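Local coordinates for tumor necrosis factor receptor superfamily member 16 (Rattus norvegicus, PDB 1SG1), which probably binds nerve growth factor and related neurotrophins through an elongated extracellular region of cysteine-rich repeats, as a low-affinity receptor of the tumor necrosis factor receptor superfamily, at residues C[17-23]-C[46-51]; C[39-45]-C[55-59]; C[81-85]-C[94-98]; C[98-104]-C[115-121]. All coordinates share one frame; numbering follows the deposited sequence.

Contact 1. Residues C[17-23]-C[46-51]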
loop_
_atom_site.group_PDB
_atom_site.type_symbol
_atom_site.label_atom_id
_atom_site.label_comp_id
_atom_site.label_asym_id
_atom_site.label_seq_id
_atom_site.Cartn_x
_atom_site.Cartn_y
_atom_site.Cartn_z
ATOM N N LYS C 17 36.379 11.959 -6.981
ATOM C CA LYS C 17 35.264 12.154 -6.061
ATOM C C LYS C 17 34.175 11.189 -6.500
ATOM O O LYS C 17 34.162 10.746 -7.647
ATOM C CB LYS C 17 34.725 13.582 -6.141
ATOM C CG LYS C 17 35.625 14.637 -5.533
ATOM C CD LYS C 17 35.043 16.031 -5.748
ATOM C CE LYS C 17 35.744 17.070 -4.879
ATOM N NZ LYS C 17 35.542 16.792 -3.421
ATOM N N ALA C 18 33.259 10.867 -5.597
ATOM C CA ALA C 18 32.189 9.946 -5.941
ATOM C C ALA C 18 30.818 10.609 -5.973
ATOM O O ALA C 18 30.541 11.527 -5.205
ATOM C CB ALA C 18 32.181 8.754 -4.969
ATOM N N CYS C 19 29.961 10.119 -6.889
ATOM C CA CYS C 19 28.600 10.621 -7.043
ATOM C C CYS C 19 27.747 9.909 -6.008
ATOM O O CYS C 19 27.479 8.719 -6.112
ATOM C CB CYS C 19 28.064 10.332 -8.444
ATOM S SG CYS C 19 29.060 11.090 -9.759
ATOM N N ASN C 20 27.347 10.668 -5.003
ATOM C CA ASN C 20 26.546 10.178 -3.900
ATOM C C ASN C 20 25.220 9.523 -4.290
ATOM O O ASN C 20 24.971 9.215 -5.457
ATOM C CB ASN C 20 26.305 11.333 -2.920
ATOM C CG ASN C 20 26.059 12.665 -3.628
ATOM O OD1 ASN C 20 25.908 13.703 -2.979
ATOM N ND2 ASN C 20 26.020 12.641 -4.965
ATOM N N LEU C 21 24.386 9.296 -3.284
ATOM C CA LEU C 21 23.079 8.674 -3.470
ATOM C C LEU C 21 22.126 9.631 -4.168
ATOM O O LEU C 21 21.959 10.770 -3.736
ATOM C CB LEU C 21 22.509 8.293 -2.107
ATOM C CG LEU C 21 21.968 6.890 -1.868
ATOM C CD1 LEU C 21 22.931 5.824 -2.399
ATOM C CD2 LEU C 21 21.747 6.748 -0.372
ATOM N N GLY C 22 21.503 9.171 -5.247
ATOM C CA GLY C 22 20.575 10.022 -5.964
ATOM C C GLY C 22 21.215 10.815 -7.078
ATOM O O GLY C 22 20.545 11.566 -7.780
ATOM N N GLU C 23 22.524 10.659 -7.232
ATOM C CA GLU C 23 23.273 11.343 -8.283
ATOM C C GLU C 23 24.112 10.340 -9.055
ATOM O O GLU C 23 24.725 9.461 -8.464
ATOM C CB GLU C 23 24.192 12.429 -7.700
ATOM C CG GLU C 23 23.541 13.804 -7.566
ATOM C CD GLU C 23 24.556 14.934 -7.402
ATOM O OE1 GLU C 23 25.333 14.906 -6.421
ATOM O OE2 GLU C 23 24.573 15.853 -8.257
ATOM N N SER C 46 19.917 6.372 -8.584
ATOM C CA SER C 46 21.265 5.998 -8.212
ATOM C C SER C 46 21.197 5.654 -6.748
ATOM O O SER C 46 21.154 6.541 -5.911
ATOM C CB SER C 46 22.250 7.156 -8.406
ATOM O OG SER C 46 23.563 6.793 -7.972
ATOM N N ASP C 47 21.179 4.364 -6.440
ATOM C CA ASP C 47 21.126 3.908 -5.053
ATOM C C ASP C 47 22.510 3.585 -4.524
ATOM O O ASP C 47 22.627 2.940 -3.485
ATOM C CB ASP C 47 20.280 2.645 -4.945
ATOM C CG ASP C 47 20.854 1.491 -5.750
ATOM O OD1 ASP C 47 20.384 0.347 -5.578
ATOM O OD2 ASP C 47 21.772 1.730 -6.552
ATOM N N VAL C 48 23.547 4.031 -5.235
ATOM C CA VAL C 48 24.935 3.765 -4.860
ATOM C C VAL C 48 25.861 5.002 -4.863
ATOM O O VAL C 48 25.825 5.819 -5.780
ATOM C CB VAL C 48 25.530 2.691 -5.806
ATOM C CG1 VAL C 48 25.666 3.254 -7.215
ATOM C CG2 VAL C 48 26.872 2.212 -5.281
ATOM N N VAL C 49 26.665 5.150 -3.816
ATOM C CA VAL C 49 27.609 6.262 -3.740
ATOM C C VAL C 49 28.843 5.721 -4.432
ATOM O O VAL C 49 29.698 5.103 -3.817
ATOM C CB VAL C 49 27.945 6.660 -2.282
ATOM C CG1 VAL C 49 26.752 7.343 -1.646
ATOM C CG2 VAL C 49 28.318 5.434 -1.469
ATOM N N SER C 50 28.897 5.960 -5.736
ATOM C CA SER C 50 29.946 5.473 -6.598
ATOM C C SER C 50 30.510 6.570 -7.501
ATOM O O SER C 50 29.799 7.493 -7.897
ATOM C CB SER C 50 29.359 4.339 -7.437
ATOM O OG SER C 50 30.267 3.854 -8.392
ATOM N N ALA C 51 31.800 6.455 -7.818
ATOM C CA ALA C 51 32.478 7.406 -8.686
ATOM C C ALA C 51 32.721 6.747 -10.033
ATOM O O ALA C 51 33.668 7.083 -10.734
ATOM C CB ALA C 51 33.798 7.833 -8.072
#
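Cys19 and Ser50 form a single antiparallel bridge, a hydrogen-bonded pair, where the loop 46-51 of one cysteine-rich region meets the N-terminal cysteine-rich part of the chain. Cys19 N reaches Ser50 O at 2.8 Å and Ser50 N returns a bond to Cys19 O, both of them bent. The tight end lies at the type II turn Asn20 to Glu23. There Gly22 N gives a 2.7 Å bond to Ser46 O. The buried Ser46 adds a second bond: OG, turned opposite its own backbone N (chi1 177°), reaches Glu23 O at 3.0 Å from well above the plane of that carbonyl. Replacing Ser46 by an alanine would probably leave Glu23 O without this donor and weaken the hold on the turn. Packing is close here too, with Leu21 CD1 3.1 Å from Asp47 O and Val49 CG1 3.5 Å from Leu21 N. At the other end the methyls of Ala18 and Ala51 meet at 3.6 Å. The outer side is looser: Lys17, Asp47 and Val48 turn away to the surface. Leu21, Val49 and Asn20 also pack on polar side chains of another protein chain. Within the turn, Asn20 ND2 gives a nearly straight bond (171°) to Glu23 OE1, which lies in the amide plane and is met on its anti side at 2.8 Å.

Contact 2. Residues C[39-45]-C[55-59]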
loop_
_atom_site.group_PDB
_atom_site.type_symbol
_atom_site.label_atom_id
_atom_site.label_comp_id
_atom_site.label_asym_id
_atom_site.label_seq_id
_atom_site.Cartn_x
_atom_site.Cartn_y
_atom_site.Cartn_z
ATOM N N CYS C 39 19.845 12.418 -10.612
ATOM C CA CYS C 39 18.996 11.554 -11.426
ATOM C C CYS C 39 17.584 12.138 -11.532
ATOM O O CYS C 39 17.188 12.969 -10.725
ATOM C CB CYS C 39 18.902 10.165 -10.809
ATOM S SG CYS C 39 20.500 9.374 -10.492
ATOM N N LEU C 40 16.826 11.678 -12.522
ATOM C CA LEU C 40 15.460 12.164 -12.747
ATOM C C LEU C 40 14.353 11.290 -12.132
ATOM O O LEU C 40 14.187 10.132 -12.519
ATOM C CB LEU C 40 15.197 12.281 -14.248
ATOM C CG LEU C 40 14.265 13.405 -14.708
ATOM C CD1 LEU C 40 15.038 14.720 -14.732
ATOM C CD2 LEU C 40 13.733 13.096 -16.106
ATOM N N ASP C 41 13.594 11.866 -11.196
ATOM C CA ASP C 41 12.487 11.167 -10.544
ATOM C C ASP C 41 11.603 10.545 -11.609
ATOM O O ASP C 41 11.235 11.195 -12.563
ATOM C CB ASP C 41 11.678 12.142 -9.699
ATOM C CG ASP C 41 10.527 11.477 -8.978
ATOM O OD1 ASP C 41 9.464 11.292 -9.600
ATOM O OD2 ASP C 41 10.691 11.134 -7.789
ATOM N N ASN C 42 11.294 9.274 -11.425
ATOM C CA ASN C 42 10.494 8.483 -12.341
ATOM C C ASN C 42 11.253 8.071 -13.594
ATOM O O ASN C 42 10.778 7.253 -14.355
ATOM C CB ASN C 42 9.216 9.217 -12.727
ATOM C CG ASN C 42 8.207 8.310 -13.395
ATOM O OD1 ASN C 42 8.028 7.165 -12.992
ATOM N ND2 ASN C 42 7.530 8.826 -14.412
ATOM N N VAL C 43 12.444 8.609 -13.799
ATOM C CA VAL C 43 13.219 8.241 -14.967
ATOM C C VAL C 43 14.531 7.517 -14.663
ATOM O O VAL C 43 14.864 6.511 -15.293
ATOM C CB VAL C 43 13.532 9.475 -15.806
ATOM C CG1 VAL C 43 14.370 9.085 -17.007
ATOM C CG2 VAL C 43 12.229 10.122 -16.262
ATOM N N THR C 44 15.270 8.030 -13.688
ATOM C CA THR C 44 16.570 7.468 -13.333
ATOM C C THR C 44 16.841 7.554 -11.845
ATOM O O THR C 44 16.411 8.486 -11.157
ATOM C CB THR C 44 17.738 8.215 -14.048
ATOM O OG1 THR C 44 17.712 9.605 -13.683
ATOM C CG2 THR C 44 17.637 8.073 -15.581
ATOM N N PHE C 45 17.607 6.594 -11.360
ATOM C CA PHE C 45 17.941 6.539 -9.948
ATOM C C PHE C 45 19.397 6.114 -9.774
ATOM O O PHE C 45 20.020 5.559 -10.684
ATOM C CB PHE C 45 17.028 5.514 -9.262
ATOM C CG PHE C 45 17.308 4.109 -9.682
ATOM C CD1 PHE C 45 18.051 3.257 -8.869
ATOM C CD2 PHE C 45 16.923 3.663 -10.943
ATOM C CE1 PHE C 45 18.405 1.984 -9.321
ATOM C CE2 PHE C 45 17.271 2.405 -11.396
ATOM C CZ PHE C 45 18.012 1.566 -10.591
ATOM N N CYS C 55 23.449 7.333 -13.609
ATOM C CA CYS C 55 22.075 7.075 -13.195
ATOM C C CYS C 55 21.538 5.988 -14.091
ATOM O O CYS C 55 21.526 6.132 -15.310
ATOM C CB CYS C 55 21.178 8.307 -13.327
ATOM S SG CYS C 55 21.558 9.688 -12.207
ATOM N N LYS C 56 21.092 4.896 -13.482
ATOM C CA LYS C 56 20.546 3.787 -14.242
ATOM C C LYS C 56 19.062 3.994 -14.528
ATOM O O LYS C 56 18.348 4.692 -13.796
ATOM C CB LYS C 56 20.721 2.480 -13.483
ATOM C CG LYS C 56 22.146 2.096 -13.195
ATOM C CD LYS C 56 22.162 0.851 -12.335
ATOM C CE LYS C 56 21.429 -0.303 -13.016
ATOM N NZ LYS C 56 22.018 -0.655 -14.342
ATOM N N PRO C 57 18.589 3.393 -15.616
ATOM C CA PRO C 57 17.191 3.502 -16.010
ATOM C C PRO C 57 16.256 2.747 -15.058
ATOM O O PRO C 57 16.425 1.552 -14.803
ATOM C CB PRO C 57 17.192 2.930 -17.427
ATOM C CG PRO C 57 18.305 1.908 -17.376
ATOM C CD PRO C 57 19.374 2.643 -16.612
ATOM N N CYS C 58 15.273 3.475 -14.532
ATOM C CA CYS C 58 14.294 2.922 -13.621
ATOM C C CYS C 58 13.637 1.752 -14.291
ATOM O O CYS C 58 13.259 1.861 -15.451
ATOM C CB CYS C 58 13.207 3.934 -13.340
ATOM S SG CYS C 58 13.646 5.327 -12.284
ATOM N N THR C 59 13.487 0.655 -13.548
ATOM C CA THR C 59 12.847 -0.570 -14.027
ATOM C C THR C 59 11.376 -0.272 -14.335
ATOM O O THR C 59 10.685 0.353 -13.544
ATOM C CB THR C 59 12.911 -1.667 -12.936
ATOM O OG1 THR C 59 14.278 -2.006 -12.670
ATOM C CG2 THR C 59 12.146 -2.907 -13.359
#
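Thr44-Phe45 and Lys56-Pro57 run antiparallel as a two-stranded hairpin, in which Phe45 and Lys56 form the hydrogen-bonded pair and Thr44 and Pro57 the non-hydrogen-bonded one. Phe45 N bonds to Lys56 O, and Lys56 N answers to Phe45 O at 3.1 Å. Beyond the strands Cys58 N continues the ladder with an almost straight bond to Val43 O at 3.2 Å. The disulfide between Cys39 SG and Cys55 SG closes the other end, with a left-handed torsion of -88° about the S-S bond. Thr44 fills the space beside it: its CB lies 3.5 Å from Cys55 CB, while OG1 takes Leu40 N within its own loop, at a separation too short to be exact, and Leu40 O takes both Val43 N and Thr44 N.

On the opposite face of the hairpin, the Phe45 ring leans across to the facing strand because CG sits between the backbone N and the carbonyl carbon (chi1 68°). Its CE2 edge meets Pro57 O near the ring plane at 3.6 Å, and CD2 comes 3.9 Å from Cys58 SG, an oblique sulfur-aromatic contact. Lys56 crosses the ring obliquely and touches it with CB, 4.0 Å from CE2 of Phe45, its bent chain then leading away. Cys58 is itself joined to Cys71, whose loop also touches Phe45. In the same segment Asp41 and Asn42 bond to other protein chains, Asp41 partly through a basic side chain there, probably in the neurotrophin interface. A covalent closure at one end and backbone bonds along the hairpin should leave this loop little freedom to move.

Contact 3. Residues C[81-85]-C[94-98]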
loop_
_atom_site.group_PDB
_atom_site.type_symbol
_atom_site.label_atom_id
_atom_site.label_comp_id
_atom_site.label_asym_id
_atom_site.label_seq_id
_atom_site.Cartn_x
_atom_site.Cartn_y
_atom_site.Cartn_z
ATOM N N CYS C 81 3.292 -9.032 -10.078
ATOM C CA CYS C 81 2.173 -9.394 -10.941
ATOM C C CYS C 81 0.904 -8.696 -10.468
ATOM O O CYS C 81 0.630 -8.643 -9.272
ATOM C CB CYS C 81 1.949 -10.906 -10.936
ATOM S SG CYS C 81 3.242 -11.832 -11.817
ATOM N N ALA C 82 0.145 -8.155 -11.412
ATOM C CA ALA C 82 -1.115 -7.459 -11.131
ATOM C C ALA C 82 -2.064 -8.214 -10.173
ATOM O O ALA C 82 -1.885 -9.400 -9.889
ATOM C CB ALA C 82 -1.834 -7.153 -12.447
ATOM N N TYR C 83 -3.082 -7.511 -9.692
ATOM C CA TYR C 83 -4.044 -8.082 -8.749
ATOM C C TYR C 83 -4.536 -9.492 -9.063
ATOM O O TYR C 83 -4.379 -10.406 -8.246
ATOM C CB TYR C 83 -5.251 -7.155 -8.589
ATOM C CG TYR C 83 -6.314 -7.671 -7.627
ATOM C CD1 TYR C 83 -7.625 -7.182 -7.679
ATOM C CD2 TYR C 83 -6.026 -8.676 -6.697
ATOM C CE1 TYR C 83 -8.617 -7.686 -6.840
ATOM C CE2 TYR C 83 -7.010 -9.189 -5.856
ATOM C CZ TYR C 83 -8.303 -8.693 -5.932
ATOM O OH TYR C 83 -9.283 -9.206 -5.110
ATOM N N GLY C 84 -5.130 -9.690 -10.228
ATOM C CA GLY C 84 -5.640 -11.018 -10.535
ATOM C C GLY C 84 -4.670 -12.143 -10.858
ATOM O O GLY C 84 -5.098 -13.232 -11.212
ATOM N N TYR C 85 -3.373 -11.906 -10.722
ATOM C CA TYR C 85 -2.391 -12.932 -11.054
ATOM C C TYR C 85 -1.345 -13.085 -9.985
ATOM O O TYR C 85 -1.318 -12.324 -9.039
ATOM C CB TYR C 85 -1.675 -12.590 -12.371
ATOM C CG TYR C 85 -2.582 -12.113 -13.479
ATOM C CD1 TYR C 85 -3.222 -10.870 -13.396
ATOM C CD2 TYR C 85 -2.813 -12.904 -14.601
ATOM C CE1 TYR C 85 -4.070 -10.431 -14.414
ATOM C CE2 TYR C 85 -3.655 -12.482 -15.619
ATOM C CZ TYR C 85 -4.282 -11.245 -15.524
ATOM O OH TYR C 85 -5.114 -10.821 -16.539
ATOM N N CYS C 94 3.549 -14.159 -15.190
ATOM C CA CYS C 94 2.350 -13.958 -14.395
ATOM C C CYS C 94 1.253 -14.873 -14.896
ATOM O O CYS C 94 0.896 -14.860 -16.074
ATOM C CB CYS C 94 1.856 -12.518 -14.466
ATOM S SG CYS C 94 2.969 -11.281 -13.751
ATOM N N GLU C 95 0.731 -15.669 -13.971
ATOM C CA GLU C 95 -0.335 -16.628 -14.235
ATOM C C GLU C 95 -1.585 -16.183 -13.470
ATOM O O GLU C 95 -1.486 -15.657 -12.367
ATOM C CB GLU C 95 0.109 -18.020 -13.770
ATOM C CG GLU C 95 0.112 -19.096 -14.857
ATOM C CD GLU C 95 1.064 -18.793 -15.996
ATOM O OE1 GLU C 95 0.758 -17.884 -16.795
ATOM O OE2 GLU C 95 2.119 -19.457 -16.093
ATOM N N ALA C 96 -2.759 -16.362 -14.056
ATOM C CA ALA C 96 -3.976 -15.963 -13.364
ATOM C C ALA C 96 -4.161 -16.840 -12.135
ATOM O O ALA C 96 -3.933 -18.048 -12.189
ATOM C CB ALA C 96 -5.179 -16.086 -14.277
ATOM N N CYS C 97 -4.550 -16.210 -11.027
ATOM C CA CYS C 97 -4.784 -16.909 -9.774
ATOM C C CYS C 97 -5.775 -18.060 -9.963
ATOM O O CYS C 97 -6.657 -17.998 -10.816
ATOM C CB CYS C 97 -5.371 -15.945 -8.744
ATOM S SG CYS C 97 -4.288 -14.614 -8.141
ATOM N N SER C 98 -5.637 -19.115 -9.176
ATOM C CA SER C 98 -6.591 -20.202 -9.281
ATOM C C SER C 98 -7.823 -19.741 -8.519
ATOM O O SER C 98 -7.743 -18.834 -7.690
ATOM C CB SER C 98 -6.036 -21.486 -8.659
ATOM O OG SER C 98 -5.130 -22.131 -9.538
#
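Cys81 SG and Cys94 SG are joined at 2.0 Å, with a left-handed torsion of -92° about the S-S bond, and tie one end of the two segments together. At the other end Cys97 N gives an almost straight bond (175°) to Gly84 O at 3.0 Å, and Cys97 SG lies 3.5 Å from the same oxygen. Tyr85 spans the middle. Its CB is pressed to 3.1 Å from Glu95 O, and with CG opposite the carbonyl carbon (chi1 -44°) the ring lies alongside Ala96, CD2 3.5 Å from Ala96 CA and 4.0 Å from its CB. A glycine at Tyr85 would probably strip this covering from Ala96 and the Glu95 peptide and open a gap there. Gly84 O faces the strand from within the type I turn Ala82 to Tyr85, closed by Tyr85 N to Ala82 O at 3.0 Å. Further out, Leu64 packs on Tyr85 and Cys94 and shares a backbone bond with Ala82, while Cys97 is bonded to Cys110. A hairpin held by a single disulfide and followed by a second, doubly bridged loop is the pattern of the cysteine-rich repeats of the tumor necrosis factor receptor family.

Contact 4. Residues C[98-104]-C[115-121]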
loop_
_atom_site.group_PDB
_atom_site.type_symbol
_atom_site.label_atom_id
_atom_site.label_comp_id
_atom_site.label_asym_id
_atom_site.label_seq_id
_atom_site.Cartn_x
_atom_site.Cartn_y
_atom_site.Cartn_z
ATOM N N SER C 98 -5.637 -19.115 -9.176
ATOM C CA SER C 98 -6.591 -20.202 -9.281
ATOM C C SER C 98 -7.823 -19.741 -8.519
ATOM O O SER C 98 -7.743 -18.834 -7.690
ATOM C CB SER C 98 -6.036 -21.486 -8.659
ATOM O OG SER C 98 -5.130 -22.131 -9.538
ATOM N N VAL C 99 -8.970 -20.339 -8.818
ATOM C CA VAL C 99 -10.206 -19.964 -8.133
ATOM C C VAL C 99 -10.733 -21.125 -7.325
ATOM O O VAL C 99 -10.613 -22.271 -7.731
ATOM C CB VAL C 99 -11.329 -19.510 -9.124
ATOM C CG1 VAL C 99 -10.726 -19.110 -10.469
ATOM C CG2 VAL C 99 -12.359 -20.614 -9.305
ATOM N N CYS C 100 -11.286 -20.825 -6.157
ATOM C CA CYS C 100 -11.866 -21.860 -5.334
ATOM C C CYS C 100 -13.288 -21.957 -5.864
ATOM O O CYS C 100 -14.127 -21.078 -5.620
ATOM C CB CYS C 100 -11.846 -21.449 -3.871
ATOM S SG CYS C 100 -10.185 -21.038 -3.247
ATOM N N GLU C 101 -13.534 -23.013 -6.637
ATOM C CA GLU C 101 -14.833 -23.243 -7.250
ATOM C C GLU C 101 -15.945 -23.338 -6.206
ATOM O O GLU C 101 -15.688 -23.343 -4.997
ATOM C CB GLU C 101 -14.792 -24.539 -8.064
ATOM C CG GLU C 101 -13.647 -24.638 -9.063
ATOM C CD GLU C 101 -13.816 -23.704 -10.235
ATOM O OE1 GLU C 101 -14.925 -23.156 -10.381
ATOM O OE2 GLU C 101 -12.854 -23.526 -11.018
ATOM N N VAL C 102 -17.185 -23.399 -6.669
ATOM C CA VAL C 102 -18.297 -23.529 -5.733
ATOM C C VAL C 102 -18.087 -24.830 -4.950
ATOM O O VAL C 102 -17.674 -25.842 -5.512
ATOM C CB VAL C 102 -19.647 -23.591 -6.459
ATOM C CG1 VAL C 102 -20.756 -23.774 -5.455
ATOM C CG2 VAL C 102 -19.871 -22.317 -7.259
ATOM N N GLY C 103 -18.344 -24.788 -3.649
ATOM C CA GLY C 103 -18.157 -25.968 -2.839
ATOM C C GLY C 103 -16.735 -26.065 -2.374
ATOM O O GLY C 103 -16.324 -27.049 -1.776
ATOM N N SER C 104 -15.984 -25.014 -2.657
ATOM C CA SER C 104 -14.568 -24.913 -2.300
ATOM C C SER C 104 -14.259 -23.483 -1.820
ATOM O O SER C 104 -14.797 -22.518 -2.370
ATOM C CB SER C 104 -13.729 -25.247 -3.533
ATOM O OG SER C 104 -12.344 -25.180 -3.250
ATOM N N ASN C 115 0.220 -18.563 -5.446
ATOM C CA ASN C 115 -1.046 -18.786 -6.123
ATOM C C ASN C 115 -2.031 -19.187 -5.025
ATOM O O ASN C 115 -1.642 -19.708 -3.976
ATOM C CB ASN C 115 -0.936 -19.899 -7.173
ATOM C CG ASN C 115 -2.274 -20.231 -7.832
ATOM O OD1 ASN C 115 -3.122 -19.370 -8.044
ATOM N ND2 ASN C 115 -2.452 -21.484 -8.177
ATOM N N THR C 116 -3.305 -18.899 -5.282
ATOM C CA THR C 116 -4.419 -19.218 -4.399
ATOM C C THR C 116 -4.374 -20.638 -3.857
ATOM O O THR C 116 -4.262 -21.591 -4.629
ATOM C CB THR C 116 -5.744 -19.123 -5.156
ATOM O OG1 THR C 116 -5.826 -17.869 -5.827
ATOM C CG2 THR C 116 -6.918 -19.277 -4.208
ATOM N N VAL C 117 -4.467 -20.769 -2.535
ATOM C CA VAL C 117 -4.537 -22.083 -1.885
ATOM C C VAL C 117 -6.003 -22.313 -1.502
ATOM O O VAL C 117 -6.520 -21.649 -0.591
ATOM C CB VAL C 117 -3.746 -22.146 -0.587
ATOM C CG1 VAL C 117 -3.996 -23.492 0.089
ATOM C CG2 VAL C 117 -2.274 -21.952 -0.859
ATOM N N CYS C 118 -6.678 -23.236 -2.185
ATOM C CA CYS C 118 -8.089 -23.514 -1.887
ATOM C C CYS C 118 -8.371 -24.657 -0.922
ATOM O O CYS C 118 -7.488 -25.389 -0.515
ATOM C CB CYS C 118 -8.864 -23.767 -3.167
ATOM S SG CYS C 118 -8.935 -22.309 -4.235
ATOM N N GLU C 119 -9.645 -24.814 -0.597
ATOM C CA GLU C 119 -10.094 -25.826 0.348
ATOM C C GLU C 119 -11.495 -26.323 0.010
ATOM O O GLU C 119 -12.376 -25.544 -0.342
ATOM C CB GLU C 119 -10.089 -25.196 1.731
ATOM C CG GLU C 119 -10.652 -25.995 2.860
ATOM C CD GLU C 119 -10.606 -25.199 4.149
ATOM O OE1 GLU C 119 -11.282 -24.147 4.240
ATOM O OE2 GLU C 119 -9.875 -25.613 5.067
ATOM N N GLU C 120 -11.683 -27.634 0.097
ATOM C CA GLU C 120 -12.977 -28.243 -0.142
ATOM C C GLU C 120 -13.622 -27.894 1.194
ATOM O O GLU C 120 -13.028 -28.154 2.247
ATOM C CB GLU C 120 -12.812 -29.753 -0.278
ATOM C CG GLU C 120 -13.818 -30.447 -1.169
ATOM C CD GLU C 120 -13.693 -30.040 -2.629
ATOM O OE1 GLU C 120 -12.552 -29.799 -3.085
ATOM O OE2 GLU C 120 -14.735 -29.979 -3.321
ATOM N N CYS C 121 -14.803 -27.273 1.145
ATOM C CA CYS C 121 -15.516 -26.845 2.343
ATOM C C CYS C 121 -15.755 -27.974 3.332
ATOM O O CYS C 121 -16.267 -29.043 2.989
ATOM C CB CYS C 121 -16.837 -26.169 1.958
ATOM S SG CYS C 121 -16.637 -24.557 1.120
#
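Ser98 is gripped from two directions, by the amide of Asn115 and the hydroxyl of Thr116. Asn115, its CG turned opposite the backbone N (chi1 176°), lays its flat end against the serine: OD1 receives Ser98 N on a lone pair at 2.8 Å, and ND2 points at Ser98 OG, which lies in the amide plane at 3.1 Å. These two bonds should fix which way round the amide sits. Thr116 OG1 then donates to Ser98 O at 2.8 Å, tilted somewhat from the carbonyl plane, while its CG2 turns inward to 3.8 Å from Cys100 SG. The side chains of Cys100 and Cys118 point at one another and meet in a disulfide, with a left-handed torsion of -90° about the S-S bond. Beyond it, Ser104 OG donates to Glu119 O at 2.9 Å, from well above that carbonyl plane, beside Cys118 CB. A weak bond of 3.3 Å from Cys121 N to Gly103 O closes the end, at a type II turn running from Glu101 to Ser104. Glu119 OE1 pairs with a basic side chain of another protein chain. The pairing continues as strand 104-108 against strand 117-120, with Cys121 bonded to Cys136 and Ser104 O held by Ser127 OG in the following loops.

The contacts are spread along a slender chain with no helix. Contacts 1 and 2 lie toward the N-terminal end and touch, their centres 13 Å apart: Gly22 O probably accepts a bond from Cys39 N, and their segments alternate along the sequence. Contacts 3 and 4 follow in series, their centres 15 Å apart and sharing Ser98, within the cysteine-rich region 81-118. Between the pairs no touch is made; contacts 2 and 3 are centred 27 Å apart and contacts 1 and 4 49 Å, on opposite sides of the chain's centre. With only short two-stranded sheets, the rod is probably stiffened locally by its disulfides, and all four contacts include residues that meet another protein chain.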